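Local coordinates for protein probable ribosomal RNA small subunit methyltransferase (Thermus thermophilus, PDB 3DMH) that methylates the N2 position of a guanosine in 16S ribosomal RNA of the small subunit, using S-adenosylmethionine as the methyl donor, at residues H9-L14 against F79-A84; E47-L52 against Y102-L107; R134-G139 against Y168-L173. All coordinates share one frame; numbering follows the deposited sequence.

Interaction 1 (H9-L14 against F79-A84); sequences HRLTPL and FRCLTA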
# COMPACT_ATOMS: atom_id res chain seq x y z
N HIS A 9 12.12 5.29 9.64
CA HIS A 9 12.16 6.19 8.48
C HIS A 9 13.50 6.24 7.76
O HIS A 9 13.61 6.88 6.72
CB HIS A 9 11.77 7.61 8.88
CG HIS A 9 10.31 7.76 9.16
ND1 HIS A 9 9.35 7.65 8.18
CD2 HIS A 9 9.64 8.04 10.31
CE1 HIS A 9 8.15 7.83 8.71
NE2 HIS A 9 8.30 8.07 10.00
N ARG A 10 14.51 5.58 8.35
CA ARG A 10 15.87 5.64 7.81
C ARG A 10 16.00 4.86 6.51
O ARG A 10 15.52 3.73 6.42
CB ARG A 10 16.85 5.08 8.82
CG ARG A 10 18.27 5.19 8.36
CD ARG A 10 19.20 4.57 9.34
NE ARG A 10 19.38 5.44 10.51
CZ ARG A 10 20.49 5.42 11.25
NH1 ARG A 10 21.47 4.59 10.93
NH2 ARG A 10 20.62 6.23 12.30
N LEU A 11 16.67 5.48 5.53
CA LEU A 11 17.00 4.80 4.26
C LEU A 11 18.43 4.32 4.36
O LEU A 11 19.31 5.11 4.70
CB LEU A 11 16.87 5.78 3.08
CG LEU A 11 15.58 6.62 2.99
CD1 LEU A 11 15.59 7.43 1.71
CD2 LEU A 11 14.34 5.79 3.06
N THR A 12 18.65 3.04 4.08
CA THR A 12 19.97 2.42 4.26
C THR A 12 20.43 1.85 2.91
O THR A 12 19.71 1.05 2.33
CB THR A 12 19.91 1.29 5.26
OG1 THR A 12 19.55 1.81 6.54
CG2 THR A 12 21.29 0.64 5.36
N PRO A 13 21.63 2.25 2.43
CA PRO A 13 22.14 1.70 1.17
C PRO A 13 22.79 0.35 1.35
O PRO A 13 23.66 0.18 2.22
CB PRO A 13 23.16 2.75 0.72
CG PRO A 13 23.71 3.32 2.01
CD PRO A 13 22.54 3.25 3.01
N LEU A 14 22.36 -0.61 0.53
CA LEU A 14 23.03 -1.91 0.55
C LEU A 14 23.81 -2.14 -0.74
O LEU A 14 23.41 -1.66 -1.80
CB LEU A 14 22.01 -3.02 0.79
CG LEU A 14 21.32 -2.95 2.16
CD1 LEU A 14 20.35 -4.09 2.26
CD2 LEU A 14 22.32 -3.02 3.31
N PHE A 79 8.93 4.66 -3.13
CA PHE A 79 9.42 5.85 -3.86
C PHE A 79 10.52 6.62 -3.11
O PHE A 79 11.50 7.05 -3.73
CB PHE A 79 8.23 6.69 -4.26
CG PHE A 79 7.42 6.04 -5.34
CD1 PHE A 79 8.03 5.72 -6.53
N ARG A 80 10.45 6.67 -1.78
CA ARG A 80 11.55 7.30 -1.02
C ARG A 80 12.86 6.56 -1.32
O ARG A 80 13.92 7.20 -1.52
CB ARG A 80 11.30 7.24 0.48
CG ARG A 80 10.15 8.08 0.98
CD ARG A 80 9.77 7.67 2.41
NE ARG A 80 10.50 8.44 3.41
CZ ARG A 80 10.36 8.34 4.75
NH1 ARG A 80 9.48 7.48 5.31
NH2 ARG A 80 11.11 9.12 5.54
N CYS A 81 12.78 5.23 -1.34
CA CYS A 81 13.97 4.42 -1.64
C CYS A 81 14.47 4.60 -3.07
O CYS A 81 15.65 4.83 -3.25
CB CYS A 81 13.69 2.95 -1.39
SG CYS A 81 13.38 2.56 0.36
N LEU A 82 13.58 4.49 -4.06
CA LEU A 82 14.00 4.66 -5.46
C LEU A 82 14.73 6.00 -5.72
O LEU A 82 15.74 6.05 -6.39
CB LEU A 82 12.76 4.55 -6.36
CG LEU A 82 12.15 3.16 -6.34
CD1 LEU A 82 10.75 3.17 -6.97
CD2 LEU A 82 13.04 2.15 -7.11
N THR A 83 14.10 7.09 -5.35
CA THR A 83 14.62 8.43 -5.38
C THR A 83 16.00 8.53 -4.70
O THR A 83 16.93 9.09 -5.28
CB THR A 83 13.60 9.43 -4.81
OG1 THR A 83 12.40 9.30 -5.58
CG2 THR A 83 14.13 10.83 -4.95
N ALA A 84 16.11 7.98 -3.48
CA ALA A 84 17.42 7.98 -2.79
C ALA A 84 18.49 7.27 -3.61
O ALA A 84 19.66 7.66 -3.59
CB ALA A 84 17.32 7.37 -1.39

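Interaction 2 (E47-L52 against Y102-L107); sequences ERALDL and YDLVVL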
# COMPACT_ATOMS: atom_id res chain seq x y z
N GLU A 47 15.05 0.38 -26.33
CA GLU A 47 15.62 1.57 -25.70
C GLU A 47 14.89 2.03 -24.45
O GLU A 47 15.51 2.58 -23.55
CB GLU A 47 15.65 2.74 -26.68
CG GLU A 47 16.70 2.62 -27.79
CD GLU A 47 16.38 1.52 -28.79
OE1 GLU A 47 15.19 1.34 -29.12
OE2 GLU A 47 17.34 0.84 -29.24
N ARG A 48 13.58 1.82 -24.41
CA ARG A 48 12.72 2.35 -23.34
C ARG A 48 12.03 1.24 -22.55
O ARG A 48 11.27 0.45 -23.11
CB ARG A 48 11.66 3.27 -23.93
CG ARG A 48 12.20 4.42 -24.77
CD ARG A 48 11.16 4.85 -25.81
NE ARG A 48 10.80 3.74 -26.71
CZ ARG A 48 9.78 3.74 -27.57
NH1 ARG A 48 8.99 4.81 -27.70
NH2 ARG A 48 9.56 2.67 -28.31
N ALA A 49 12.28 1.20 -21.24
CA ALA A 49 11.66 0.20 -20.37
C ALA A 49 10.75 0.84 -19.33
O ALA A 49 10.99 1.98 -18.91
CB ALA A 49 12.73 -0.63 -19.64
N LEU A 50 9.75 0.08 -18.90
CA LEU A 50 8.84 0.52 -17.84
C LEU A 50 8.73 -0.58 -16.79
O LEU A 50 8.40 -1.72 -17.13
CB LEU A 50 7.46 0.82 -18.44
CG LEU A 50 6.37 1.35 -17.49
CD1 LEU A 50 6.72 2.71 -16.96
CD2 LEU A 50 4.99 1.37 -18.22
N ASP A 51 8.98 -0.26 -15.52
CA ASP A 51 8.74 -1.20 -14.41
C ASP A 51 7.44 -0.81 -13.73
O ASP A 51 7.33 0.30 -13.21
CB ASP A 51 9.90 -1.12 -13.41
CG ASP A 51 9.85 -2.20 -12.36
OD1 ASP A 51 8.76 -2.71 -12.02
OD2 ASP A 51 10.94 -2.48 -11.80
N LEU A 52 6.45 -1.71 -13.74
CA LEU A 52 5.11 -1.42 -13.22
C LEU A 52 4.91 -1.77 -11.75
O LEU A 52 3.83 -1.54 -11.20
CB LEU A 52 4.03 -2.12 -14.07
CG LEU A 52 3.85 -1.53 -15.45
CD1 LEU A 52 2.83 -2.38 -16.22
CD2 LEU A 52 3.39 -0.08 -15.38
N TYR A 102 6.79 2.16 -24.93
CA TYR A 102 7.88 1.36 -24.34
C TYR A 102 8.20 0.14 -25.16
O TYR A 102 7.32 -0.44 -25.79
CB TYR A 102 7.53 0.93 -22.91
CG TYR A 102 7.32 2.14 -22.04
CD1 TYR A 102 8.40 2.78 -21.44
CD2 TYR A 102 6.04 2.69 -21.88
CE1 TYR A 102 8.21 3.92 -20.68
CE2 TYR A 102 5.85 3.82 -21.12
CZ TYR A 102 6.94 4.44 -20.52
OH TYR A 102 6.77 5.57 -19.75
N ASP A 103 9.47 -0.25 -25.14
CA ASP A 103 9.92 -1.46 -25.82
C ASP A 103 9.91 -2.69 -24.88
O ASP A 103 9.78 -3.83 -25.34
CB ASP A 103 11.34 -1.26 -26.34
CG ASP A 103 11.46 -0.01 -27.18
OD1 ASP A 103 10.76 0.08 -28.21
OD2 ASP A 103 12.28 0.86 -26.82
N LEU A 104 10.02 -2.44 -23.58
CA LEU A 104 10.12 -3.50 -22.59
C LEU A 104 9.38 -3.12 -21.34
O LEU A 104 9.51 -1.98 -20.88
CB LEU A 104 11.60 -3.73 -22.25
CG LEU A 104 11.95 -4.91 -21.34
CD1 LEU A 104 11.63 -6.24 -21.98
CD2 LEU A 104 13.43 -4.86 -20.95
N VAL A 105 8.62 -4.06 -20.79
CA VAL A 105 7.96 -3.84 -19.48
C VAL A 105 8.42 -4.93 -18.52
O VAL A 105 8.59 -6.08 -18.91
CB VAL A 105 6.41 -3.81 -19.62
CG1 VAL A 105 5.72 -3.76 -18.25
CG2 VAL A 105 5.99 -2.62 -20.45
N VAL A 106 8.62 -4.53 -17.26
CA VAL A 106 8.94 -5.47 -16.19
C VAL A 106 7.79 -5.45 -15.18
O VAL A 106 7.40 -4.39 -14.70
CB VAL A 106 10.27 -5.11 -15.51
CG1 VAL A 106 10.52 -6.06 -14.33
CG2 VAL A 106 11.43 -5.23 -16.54
N LEU A 107 7.23 -6.62 -14.88
CA LEU A 107 6.13 -6.69 -13.91
C LEU A 107 6.29 -7.90 -13.00
O LEU A 107 6.06 -9.06 -13.41
CB LEU A 107 4.76 -6.73 -14.63
CG LEU A 107 3.52 -6.95 -13.76
CD1 LEU A 107 3.35 -5.78 -12.79
CD2 LEU A 107 2.32 -7.05 -14.66

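Interaction 3 (R134-G139 against Y168-L173); sequences RLYLAG and YRVALL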
# COMPACT_ATOMS: atom_id res chain seq x y z
N ARG A 134 8.28 -6.30 -25.49
CA ARG A 134 8.31 -7.52 -24.67
C ARG A 134 8.01 -7.26 -23.19
O ARG A 134 8.23 -6.16 -22.69
CB ARG A 134 9.67 -8.21 -24.79
CG ARG A 134 9.92 -8.75 -26.20
CD ARG A 134 11.30 -9.34 -26.32
NE ARG A 134 11.52 -9.84 -27.67
CZ ARG A 134 12.62 -10.48 -28.06
NH1 ARG A 134 13.62 -10.68 -27.21
NH2 ARG A 134 12.73 -10.90 -29.32
N LEU A 135 7.51 -8.28 -22.52
CA LEU A 135 7.13 -8.19 -21.11
C LEU A 135 7.82 -9.29 -20.32
O LEU A 135 7.69 -10.48 -20.64
CB LEU A 135 5.61 -8.31 -20.94
CG LEU A 135 5.06 -8.54 -19.53
CD1 LEU A 135 5.34 -7.34 -18.60
CD2 LEU A 135 3.55 -8.83 -19.55
N TYR A 136 8.56 -8.90 -19.29
CA TYR A 136 9.05 -9.85 -18.29
C TYR A 136 8.02 -9.90 -17.20
O TYR A 136 7.70 -8.87 -16.60
CB TYR A 136 10.37 -9.39 -17.67
CG TYR A 136 11.59 -9.71 -18.48
CD1 TYR A 136 12.12 -11.00 -18.51
CD2 TYR A 136 12.22 -8.72 -19.22
CE1 TYR A 136 13.25 -11.30 -19.27
CE2 TYR A 136 13.35 -9.01 -19.99
CZ TYR A 136 13.86 -10.29 -20.01
OH TYR A 136 14.99 -10.55 -20.76
N LEU A 137 7.48 -11.10 -16.97
CA LEU A 137 6.42 -11.29 -15.98
C LEU A 137 6.92 -12.26 -14.93
O LEU A 137 7.28 -13.40 -15.24
CB LEU A 137 5.16 -11.86 -16.67
CG LEU A 137 3.92 -11.94 -15.79
CD1 LEU A 137 3.33 -10.56 -15.54
CD2 LEU A 137 2.91 -12.87 -16.46
N ALA A 138 6.96 -11.84 -13.66
CA ALA A 138 7.49 -12.72 -12.64
C ALA A 138 6.48 -12.96 -11.53
O ALA A 138 5.66 -12.11 -11.21
CB ALA A 138 8.78 -12.15 -12.03
N GLY A 139 6.53 -14.15 -10.93
CA GLY A 139 5.63 -14.41 -9.81
C GLY A 139 5.85 -15.75 -9.17
O GLY A 139 6.95 -16.31 -9.24
N TYR A 168 8.95 -20.15 -7.87
CA TYR A 168 9.09 -18.81 -8.47
C TYR A 168 9.42 -18.90 -9.94
O TYR A 168 10.19 -19.79 -10.36
CB TYR A 168 10.11 -17.97 -7.70
CG TYR A 168 9.82 -17.96 -6.22
CD1 TYR A 168 8.73 -17.25 -5.71
CD2 TYR A 168 10.61 -18.70 -5.34
CE1 TYR A 168 8.43 -17.27 -4.35
CE2 TYR A 168 10.32 -18.72 -3.98
CZ TYR A 168 9.24 -18.01 -3.50
OH TYR A 168 8.97 -18.04 -2.15
N ARG A 169 8.84 -18.00 -10.73
CA ARG A 169 8.97 -18.04 -12.19
C ARG A 169 9.20 -16.65 -12.74
O ARG A 169 8.67 -15.67 -12.19
CB ARG A 169 7.68 -18.56 -12.82
CG ARG A 169 7.30 -20.01 -12.50
CD ARG A 169 8.29 -20.97 -13.15
NE ARG A 169 7.94 -22.37 -12.90
CZ ARG A 169 8.26 -23.05 -11.79
NH1 ARG A 169 8.93 -22.47 -10.81
NH2 ARG A 169 7.90 -24.32 -11.68
N VAL A 170 9.96 -16.58 -13.83
CA VAL A 170 9.97 -15.42 -14.72
C VAL A 170 9.65 -15.92 -16.12
O VAL A 170 10.24 -16.91 -16.58
CB VAL A 170 11.33 -14.71 -14.78
CG1 VAL A 170 11.23 -13.43 -15.64
CG2 VAL A 170 11.83 -14.38 -13.38
N ALA A 171 8.71 -15.24 -16.78
CA ALA A 171 8.41 -15.47 -18.18
C ALA A 171 8.70 -14.24 -19.02
O ALA A 171 8.68 -13.11 -18.53
CB ALA A 171 6.96 -15.89 -18.34
N LEU A 172 8.95 -14.49 -20.31
CA LEU A 172 9.12 -13.42 -21.28
C LEU A 172 8.04 -13.56 -22.35
O LEU A 172 7.80 -14.67 -22.86
CB LEU A 172 10.52 -13.48 -21.89
CG LEU A 172 10.93 -12.36 -22.84
CD1 LEU A 172 10.79 -10.97 -22.19
CD2 LEU A 172 12.37 -12.59 -23.30
N LEU A 173 7.39 -12.44 -22.66
CA LEU A 173 6.30 -12.41 -23.65
C LEU A 173 6.47 -11.30 -24.69
O LEU A 173 7.13 -10.30 -24.42
CB LEU A 173 4.94 -12.26 -22.96
CG LEU A 173 4.52 -13.26 -21.88
CD1 LEU A 173 4.82 -12.73 -20.47
CD2 LEU A 173 3.04 -13.55 -21.99

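Interaction 1 (H9-L14 against F79-A84)
The guanidinium of Arg-80 meets the imidazole of His-9 at its ND1 edge. Arg-80 NH1 donates to His-9 ND1 over 2.9 Å with an N-H...N angle of 170°, and each atom lies close to the plane of the other's group. The two planes are nonetheless turned 50° apart, so the groups meet edge to edge with a twist and do not stack. A bend at chi3 (90°) in the Arg-80 chain turns its tip toward the histidine. The same NH1 also forms a salt bridge with Asp-288, an S-adenosylmethionine-binding residue of the Rossmann-fold methyltransferase domain, while His-9 NE2 is bonded to Asp-290. The pair therefore joins the N-terminal segment and helix 76-84 of the first seven-stranded sheet domain to residues of the cofactor site in the second, C-terminal one. Further along, Leu-11 points at the helix: Leu-11 CD1 lies 3.6 Å from Ala-84 CB and equally near the carbonyl O of Arg-80. On the other branch, Leu-11 CD2 approaches Cys-81 SG at 4.3 Å, a looser apolar contact. Phe-22 of strand 19-23 touches both Leu-11 and Ala-84.

Interaction 2 (E47-L52 against Y102-L107)
Arg-48 and Asp-103 face each other at the start of two parallel strands, 48-51 and 102-108, which are central neighbours in the first of the protein's two seven-stranded sheets of order 3-2-1-4-5-7-6, the Rossmann-like methyltransferase topology. Arg-48 grips the carboxylate side-on, its NE bonded to Asp-103 OD2 at 3.2 Å and its NH2 to Asp-103 OD1 at 2.9 Å. Both acceptors lie near the guanidinium plane, yet the two flat groups are turned 49° apart, and both nitrogens approach from above the carboxylate plane. OD2 also takes the backbone N-H groups of Glu-47 and Arg-48, making three donors, and OD1 has a second salt bridge to Arg-130; this crowd of donors would probably stabilise the charged carboxylate. Regular parallel pairing follows from Ala-49 with Leu-104 to Asp-51 with Val-106. On the sheet face carrying Leu-50 and Val-105, Leu-50 lies over the Tyr-102 ring: Leu-50 CB sits 3.8 Å from the ring centroid, 14° off the normal, a CH-pi contact. With CG anti to the backbone N (chi1 -178°), both Leu-50 methyls also reach the ring. Leu-52 CD1 packs on Val-105 CG1 at 3.8 Å, and helix 115-128 touches both through Ala-125. At the start of the pairing, Arg-48 O accepts two backbone donors, Asp-103 N at 2.8 Å and Leu-104 N at 3.2 Å.

Interaction 3 (R134-G139 against Y168-L173)
Strands 134-139 and 168-173 run antiparallel, their short axes 164° apart and 4.5 Å at closest approach, with paired backbone hydrogen bonds at Leu-135/Leu-173, Leu-137/Ala-171 and Gly-139/Arg-169. The non-hydrogen-bonded pairs, Tyr-136/Leu-172 and Ala-138/Val-170, send their side chains to one face. There Leu-172 CD1 stands 3.6 Å from the centroid of the Tyr-136 ring and only 4° off its normal, a CH-pi contact centred on the ring. The methyl gets there because Leu-172 CG is anti to the backbone N (chi1 -174°), which brings the branch back toward the neighbouring strand. Val-170 CG1 meets the ring at its edge, 3.9 Å from Tyr-136 CD1, and the phenol OH is bonded to Glu-43 N. An alanine in place of Tyr-136 would probably leave Leu-172 CD1 and Val-170 CG1 facing a gap and Glu-43 N without its phenolic partner. On the opposite face of the sheet, Leu-173 CD1 packs on Leu-137 CB at 3.9 Å and more loosely on Leu-135 CD2 at 4.2 Å. This pairing joins strand 133-140 to strand 168-174, the seventh of the sheet, whose antiparallel course is a hallmark of class I methyltransferases. Helix 33-41 packs on Ala-138 and Val-170, helix 145-156 lies against Leu-135, Ala-171 and Leu-173 on the other face, and strands 102-108 and 159-165 flank the pair.

In the fold
Interactions 2 and 3 belong to one sheet, their centres about 12 Å apart. They join directly where strands 102-108 and 133-140 are neighbours: Val-105 O lies 2.8 Å from Tyr-136 N and Val-105 N 2.9 Å from Arg-134 O, probable hydrogen bonds. Together they cover a run of four adjacent strands, 48-51 to 168-174. Interaction 1 is separate, about 22 Å from interaction 2 and 26 Å from interaction 3 between centres, though its segments alternate along the chain with those of interaction 2. It alone reaches the cofactor site: the Arg-80 side chain comes within about 3 Å of that of the cofactor-binding Asp-288, and the His-9 side chain within about 7 Å of bound S-adenosylmethionine, nearest atoms, whereas interactions 2 and 3 lie away from the cofactor and guanosine sites.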